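Local coordinates for putative uncharacterized protein (PDB 5M43) that probably removes phosphate from tyrosine, serine and threonine side chains of proteins, this chain being the phosphatase domain of the longer Yvh1 protein, at residues R141-V146 against P151-N156; L12-V17 against S108-A113. All coordinates share one frame; numbering follows the deposited sequence.

Contact 1 of 2, residues R141-V146 against P151-N156; sequences RALEWV and PIAGPN
Leu143 puts its CD1 methyl into the bend made by Ala153, Gly154 and Pro155. Pro155 is the closest of the three, with its CD 3.7 Å from Leu143 CD1. The two side chains run past each other in opposite directions. The touch is made by Leu143 CD1, at the ring carbon next to the proline nitrogen. The same methyl is 4.0 Å from Ala153 CB and also lies against the Ala153 carbonyl. Leu143 CG is anti to the backbone N (chi1 167°), and this carries the isobutyl group out from the helix toward the loop. About one turn further on, Val146 CG1 meets Ala153 CB at 3.8 Å. The alanine methyl points at the helix and is thus touched by both Leu143 CD1 and Val146 CG1. The contact is apolar and buried, and it covers 171 Å² in total. Polar bonds hold the loop around it. Ala153 O accepts from Arg147 NE, and the backbone of Gly154 is bonded to that of Lys107. Met160 of helix 157-168 touches both Leu143 and Pro155, while Leu118 of helix 109-121 packs on Val146. At the far end of the loop, Asn156 is an N-cap: its OD1 accepts from Phe159 N, and its ND2 binds Asp61 OD1. Here the chain leaves helix 135-147, folds back along that helix and starts helix 157-168. The loop joins two successive helices of the alpha/beta dual-specificity phosphatase domain and packs back on the first.

Contact 2 of 2, residues L12-V17 against S108-A113; sequences LFVGGV and SRSVTA. With NO3 (nitrate ion), chain B.
Val14 CG2 lies over the Ser110 hydroxyl, 3.5 Å from its OG, and is 4.2 Å from Val111 CG2. Gly15 O is also near, but at 3.9 Å it is too far from Ser110 OG for a bond. The buried Ser110 OG has no polar partner in the model. Strand 12-15 and the first turn of helix 109-121 are nearly antiparallel, at 157°, with axes 8.4 Å apart. Just beyond this buried contact, a nitrate ion sits at the start of the helix. Arg109 meets it with the edge of the guanidinium, the nitrate N lying in the same plane. Arg109 NE binds nitrate O3 at 2.9 Å, and the N-H...O angle of 166° is nearly straight. NH2 of the same residue takes nitrate O2, also at 2.9 Å. A bend at chi3 (-78°) turns both donors back to the ion. The backbone N of Arg109 also binds O3, and Ser108 N reaches O1. Met105 N and Lys107 N add further donors. In the second shell, Ile59 O accepts from Arg109 NH1, and Asp61 OD1 is bonded to Ser108 OG. Ser108 O is gripped by Thr112 N and Thr112 OG1 from opposite faces. With Arg109 replaced by an alanine, the ion would probably keep its backbone donors but lose the NE and NH2 bonds to O3 and O2, and Ile59 O would lose its bond from NH1. Cys103 to Arg109 match the Cx5R signature of protein tyrosine phosphatases. The nitrate, probably from the crystallisation liquor, is consistent with an occupied phosphate-binding P-loop.

How the contacts relate
The centres of contacts 1 and 2 are about 10 Å apart, and both lie in the dual-specificity phosphatase catalytic domain. Along the chain they are in series: contact 2 closes at 108-113, and contact 1 follows with 141-146 and 151-156. Contact 2 ties an inner strand of the sheet to helix 109-121. Contact 1 lies against a different face of the same helix start. The two meet directly: Ser108 OG is 3.0 Å from Asn156 N, a probable hydrogen bond, and Ala153 CB packs on Val111 CG2. Loop 151-156 therefore backs the anion-binding turn, joining the active-site region to the following helices.

Contact 1 of 2, residues R141-V146 against P151-N156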
loop_
_atom_site.group_PDB
_atom_site.type_symbol
_atom_site.label_atom_id
_atom_site.label_comp_id
_atom_site.label_asym_id
_atom_site.label_seq_id
_atom_site.Cartn_x
_atom_site.Cartn_y
_atom_site.Cartn_z
ATOM N N ARG A 141 5.286 -14.520 -0.875
ATOM C CA ARG A 141 5.222 -14.338 -2.314
ATOM C C ARG A 141 4.805 -12.917 -2.674
ATOM O O ARG A 141 5.288 -12.361 -3.677
ATOM C CB ARG A 141 4.281 -15.381 -2.924
ATOM C CG ARG A 141 4.904 -16.773 -2.836
ATOM C CD ARG A 141 3.927 -17.908 -3.082
ATOM N NE ARG A 141 3.287 -17.759 -4.381
ATOM C CZ ARG A 141 2.603 -18.727 -4.983
ATOM N NH1 ARG A 141 2.045 -18.500 -6.173
ATOM N NH2 ARG A 141 2.492 -19.916 -4.404
ATOM N N ALA A 142 3.891 -12.312 -1.896
ATOM C CA ALA A 142 3.499 -10.924 -2.163
ATOM C C ALA A 142 4.652 -9.973 -1.851
ATOM O O ALA A 142 4.885 -9.013 -2.604
ATOM C CB ALA A 142 2.250 -10.538 -1.346
ATOM N N LEU A 143 5.411 -10.253 -0.791
ATOM C CA LEU A 143 6.585 -9.429 -0.511
ATOM C C LEU A 143 7.602 -9.522 -1.645
ATOM O O LEU A 143 8.193 -8.507 -2.040
ATOM C CB LEU A 143 7.191 -9.826 0.856
ATOM C CG LEU A 143 8.593 -9.266 1.130
ATOM C CD1 LEU A 143 8.514 -7.757 1.191
ATOM C CD2 LEU A 143 9.069 -9.760 2.489
ATOM N N GLU A 144 7.869 -10.731 -2.152
ATOM C CA GLU A 144 8.843 -10.839 -3.252
ATOM C C GLU A 144 8.325 -10.160 -4.514
ATOM O O GLU A 144 9.111 -9.584 -5.299
ATOM C CB GLU A 144 9.152 -12.296 -3.548
ATOM C CG GLU A 144 9.819 -13.013 -2.414
ATOM C CD GLU A 144 11.077 -12.287 -2.022
ATOM O OE1 GLU A 144 11.872 -11.906 -2.925
ATOM O OE2 GLU A 144 11.267 -12.052 -0.832
ATOM N N TRP A 145 7.005 -10.160 -4.697
ATOM C CA TRP A 145 6.425 -9.409 -5.819
ATOM C C TRP A 145 6.732 -7.919 -5.705
ATOM O O TRP A 145 7.183 -7.270 -6.666
ATOM C CB TRP A 145 4.905 -9.667 -5.838
ATOM C CG TRP A 145 4.186 -8.997 -7.016
ATOM C CD1 TRP A 145 3.722 -7.714 -7.085
ATOM C CD2 TRP A 145 3.857 -9.616 -8.227
ATOM N NE1 TRP A 145 3.089 -7.501 -8.310
ATOM C CE2 TRP A 145 3.174 -8.657 -9.026
ATOM C CE3 TRP A 145 4.072 -10.896 -8.733
ATOM C CZ2 TRP A 145 2.679 -8.948 -10.320
ATOM C CZ3 TRP A 145 3.579 -11.184 -10.060
ATOM C CH2 TRP A 145 2.890 -10.215 -10.801
ATOM N N VAL A 146 6.513 -7.352 -4.513
ATOM C CA VAL A 146 6.833 -5.954 -4.285
ATOM C C VAL A 146 8.320 -5.711 -4.520
ATOM O O VAL A 146 8.692 -4.705 -5.130
ATOM C CB VAL A 146 6.429 -5.528 -2.861
ATOM C CG1 VAL A 146 6.899 -4.106 -2.562
ATOM C CG2 VAL A 146 4.856 -5.596 -2.779
ATOM N N PRO A 151 13.180 -2.980 -4.082
ATOM C CA PRO A 151 14.004 -4.031 -3.475
ATOM C C PRO A 151 14.225 -3.849 -1.969
ATOM O O PRO A 151 14.461 -4.862 -1.285
ATOM C CB PRO A 151 15.330 -3.957 -4.272
ATOM C CG PRO A 151 15.235 -2.682 -5.094
ATOM C CD PRO A 151 13.793 -2.383 -5.294
ATOM N N ILE A 152 14.154 -2.618 -1.421
ATOM C CA ILE A 152 14.352 -2.473 0.037
ATOM C C ILE A 152 13.138 -2.934 0.840
ATOM O O ILE A 152 13.259 -3.015 2.095
ATOM C CB ILE A 152 14.647 -1.016 0.431
ATOM C CG1 ILE A 152 15.311 -0.899 1.811
ATOM C CG2 ILE A 152 13.412 -0.134 0.295
ATOM C CD1 ILE A 152 15.686 0.511 2.146
ATOM N N ALA A 153 12.039 -3.304 0.177
ATOM C CA ALA A 153 10.816 -3.682 0.900
ATOM C C ALA A 153 11.096 -4.765 1.933
ATOM O O ALA A 153 11.805 -5.741 1.661
ATOM C CB ALA A 153 9.782 -4.187 -0.119
ATOM N N GLY A 154 10.510 -4.595 3.133
ATOM C CA GLY A 154 10.742 -5.522 4.204
ATOM C C GLY A 154 9.978 -5.118 5.442
ATOM O O GLY A 154 10.533 -4.501 6.350
ATOM N N PRO A 155 8.716 -5.542 5.553
ATOM C CA PRO A 155 7.963 -5.229 6.780
ATOM C C PRO A 155 8.583 -5.851 8.011
ATOM O O PRO A 155 9.153 -6.960 7.995
ATOM C CB PRO A 155 6.556 -5.823 6.537
ATOM C CG PRO A 155 6.470 -5.925 4.935
ATOM C CD PRO A 155 7.906 -6.270 4.562
ATOM N N ASN A 156 8.400 -5.150 9.112
ATOM C CA ASN A 156 8.922 -5.655 10.373
ATOM C C ASN A 156 8.178 -6.950 10.758
ATOM O O ASN A 156 7.129 -7.262 10.204
ATOM C CB ASN A 156 8.848 -4.548 11.446
ATOM C CG ASN A 156 7.466 -4.334 12.052
ATOM O OD1 ASN A 156 6.799 -5.266 12.493
ATOM N ND2 ASN A 156 7.051 -3.081 12.125
#

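Contact 2 of 2, residues L12-V17 against S108-A113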
loop_
_atom_site.group_PDB
_atom_site.type_symbol
_atom_site.label_atom_id
_atom_site.label_comp_id
_atom_site.label_asym_id
_atom_site.label_seq_id
_atom_site.Cartn_x
_atom_site.Cartn_y
_atom_site.Cartn_z
ATOM N N LEU A 12 0.002 1.919 -9.175
ATOM C CA LEU A 12 0.170 1.876 -7.734
ATOM C C LEU A 12 1.666 2.072 -7.486
ATOM O O LEU A 12 2.482 1.315 -8.040
ATOM C CB LEU A 12 -0.306 0.520 -7.237
ATOM C CG LEU A 12 -0.107 0.249 -5.726
ATOM C CD1 LEU A 12 -0.879 1.323 -4.934
ATOM C CD2 LEU A 12 -0.649 -1.137 -5.399
ATOM N N PHE A 13 1.988 3.005 -6.579
ATOM C CA PHE A 13 3.375 3.395 -6.313
ATOM C C PHE A 13 3.661 3.304 -4.837
ATOM O O PHE A 13 2.762 3.437 -4.002
ATOM C CB PHE A 13 3.638 4.852 -6.787
ATOM C CG PHE A 13 3.657 4.985 -8.293
ATOM C CD1 PHE A 13 2.469 4.977 -9.060
ATOM C CD2 PHE A 13 4.886 5.100 -8.968
ATOM C CE1 PHE A 13 2.493 5.074 -10.465
ATOM C CE2 PHE A 13 4.900 5.200 -10.397
ATOM C CZ PHE A 13 3.741 5.176 -11.112
ATOM N N VAL A 14 4.945 3.140 -4.511
ATOM C CA VAL A 14 5.381 3.047 -3.106
ATOM C C VAL A 14 6.669 3.849 -2.958
ATOM O O VAL A 14 7.511 3.919 -3.874
ATOM C CB VAL A 14 5.607 1.575 -2.719
ATOM C CG1 VAL A 14 6.742 0.949 -3.481
ATOM C CG2 VAL A 14 5.945 1.425 -1.203
ATOM N N GLY A 15 6.835 4.423 -1.783
ATOM C CA GLY A 15 8.049 5.175 -1.521
ATOM C C GLY A 15 8.098 5.685 -0.110
ATOM O O GLY A 15 7.254 5.341 0.719
ATOM N N GLY A 16 9.173 6.421 0.168
ATOM C CA GLY A 16 9.380 7.036 1.464
ATOM C C GLY A 16 8.947 8.490 1.499
ATOM O O GLY A 16 8.357 9.033 0.565
ATOM N N VAL A 17 9.261 9.136 2.629
ATOM C CA VAL A 17 8.676 10.444 2.878
ATOM C C VAL A 17 9.314 11.538 2.040
ATOM O O VAL A 17 8.632 12.494 1.646
ATOM C CB VAL A 17 8.739 10.756 4.388
ATOM C CG1 VAL A 17 10.203 10.898 4.844
ATOM C CG2 VAL A 17 7.932 12.015 4.652
ATOM N N SER A 108 8.635 -0.673 5.264
ATOM C CA SER A 108 7.888 -1.532 6.183
ATOM C C SER A 108 6.412 -1.136 6.258
ATOM O O SER A 108 5.530 -1.924 5.880
ATOM C CB SER A 108 8.581 -1.482 7.552
ATOM O OG SER A 108 7.849 -2.312 8.473
ATOM N N ARG A 109 6.105 0.080 6.702
ATOM C CA ARG A 109 4.695 0.466 6.862
ATOM C C ARG A 109 3.954 0.483 5.500
ATOM O O ARG A 109 2.900 -0.139 5.353
ATOM C CB ARG A 109 4.595 1.824 7.532
ATOM C CG ARG A 109 4.799 1.718 9.073
ATOM C CD ARG A 109 4.935 3.082 9.623
ATOM N NE ARG A 109 6.294 3.599 9.351
ATOM C CZ ARG A 109 6.793 4.671 9.961
ATOM N NH1 ARG A 109 6.054 5.330 10.857
ATOM N NH2 ARG A 109 8.067 5.084 9.692
ATOM N N SER A 110 4.469 1.231 4.520
ATOM C CA SER A 110 3.772 1.359 3.242
ATOM C C SER A 110 3.718 0.015 2.513
ATOM O O SER A 110 2.739 -0.289 1.832
ATOM C CB SER A 110 4.457 2.420 2.322
ATOM O OG SER A 110 5.822 2.098 2.243
ATOM N N VAL A 111 4.799 -0.766 2.616
ATOM C CA VAL A 111 4.865 -2.050 1.938
ATOM C C VAL A 111 3.817 -2.983 2.520
ATOM O O VAL A 111 3.228 -3.795 1.799
ATOM C CB VAL A 111 6.295 -2.623 2.060
ATOM C CG1 VAL A 111 6.428 -4.073 1.589
ATOM C CG2 VAL A 111 7.251 -1.776 1.191
ATOM N N THR A 112 3.649 -2.951 3.858
ATOM C CA THR A 112 2.594 -3.771 4.455
ATOM C C THR A 112 1.225 -3.421 3.894
ATOM O O THR A 112 0.409 -4.312 3.581
ATOM C CB THR A 112 2.641 -3.588 5.978
ATOM O OG1 THR A 112 3.887 -4.085 6.475
ATOM C CG2 THR A 112 1.431 -4.362 6.644
ATOM N N ALA A 113 0.949 -2.125 3.754
ATOM C CA ALA A 113 -0.333 -1.721 3.163
ATOM C C ALA A 113 -0.488 -2.231 1.739
ATOM O O ALA A 113 -1.583 -2.693 1.366
ATOM C CB ALA A 113 -0.441 -0.189 3.210
HETATM N N NO3 B . 9.013 2.509 7.175
HETATM O O1 NO3 B . 9.608 1.886 6.253
HETATM O O2 NO3 B . 9.252 3.727 7.377
HETATM O O3 NO3 B . 8.057 1.939 7.771
#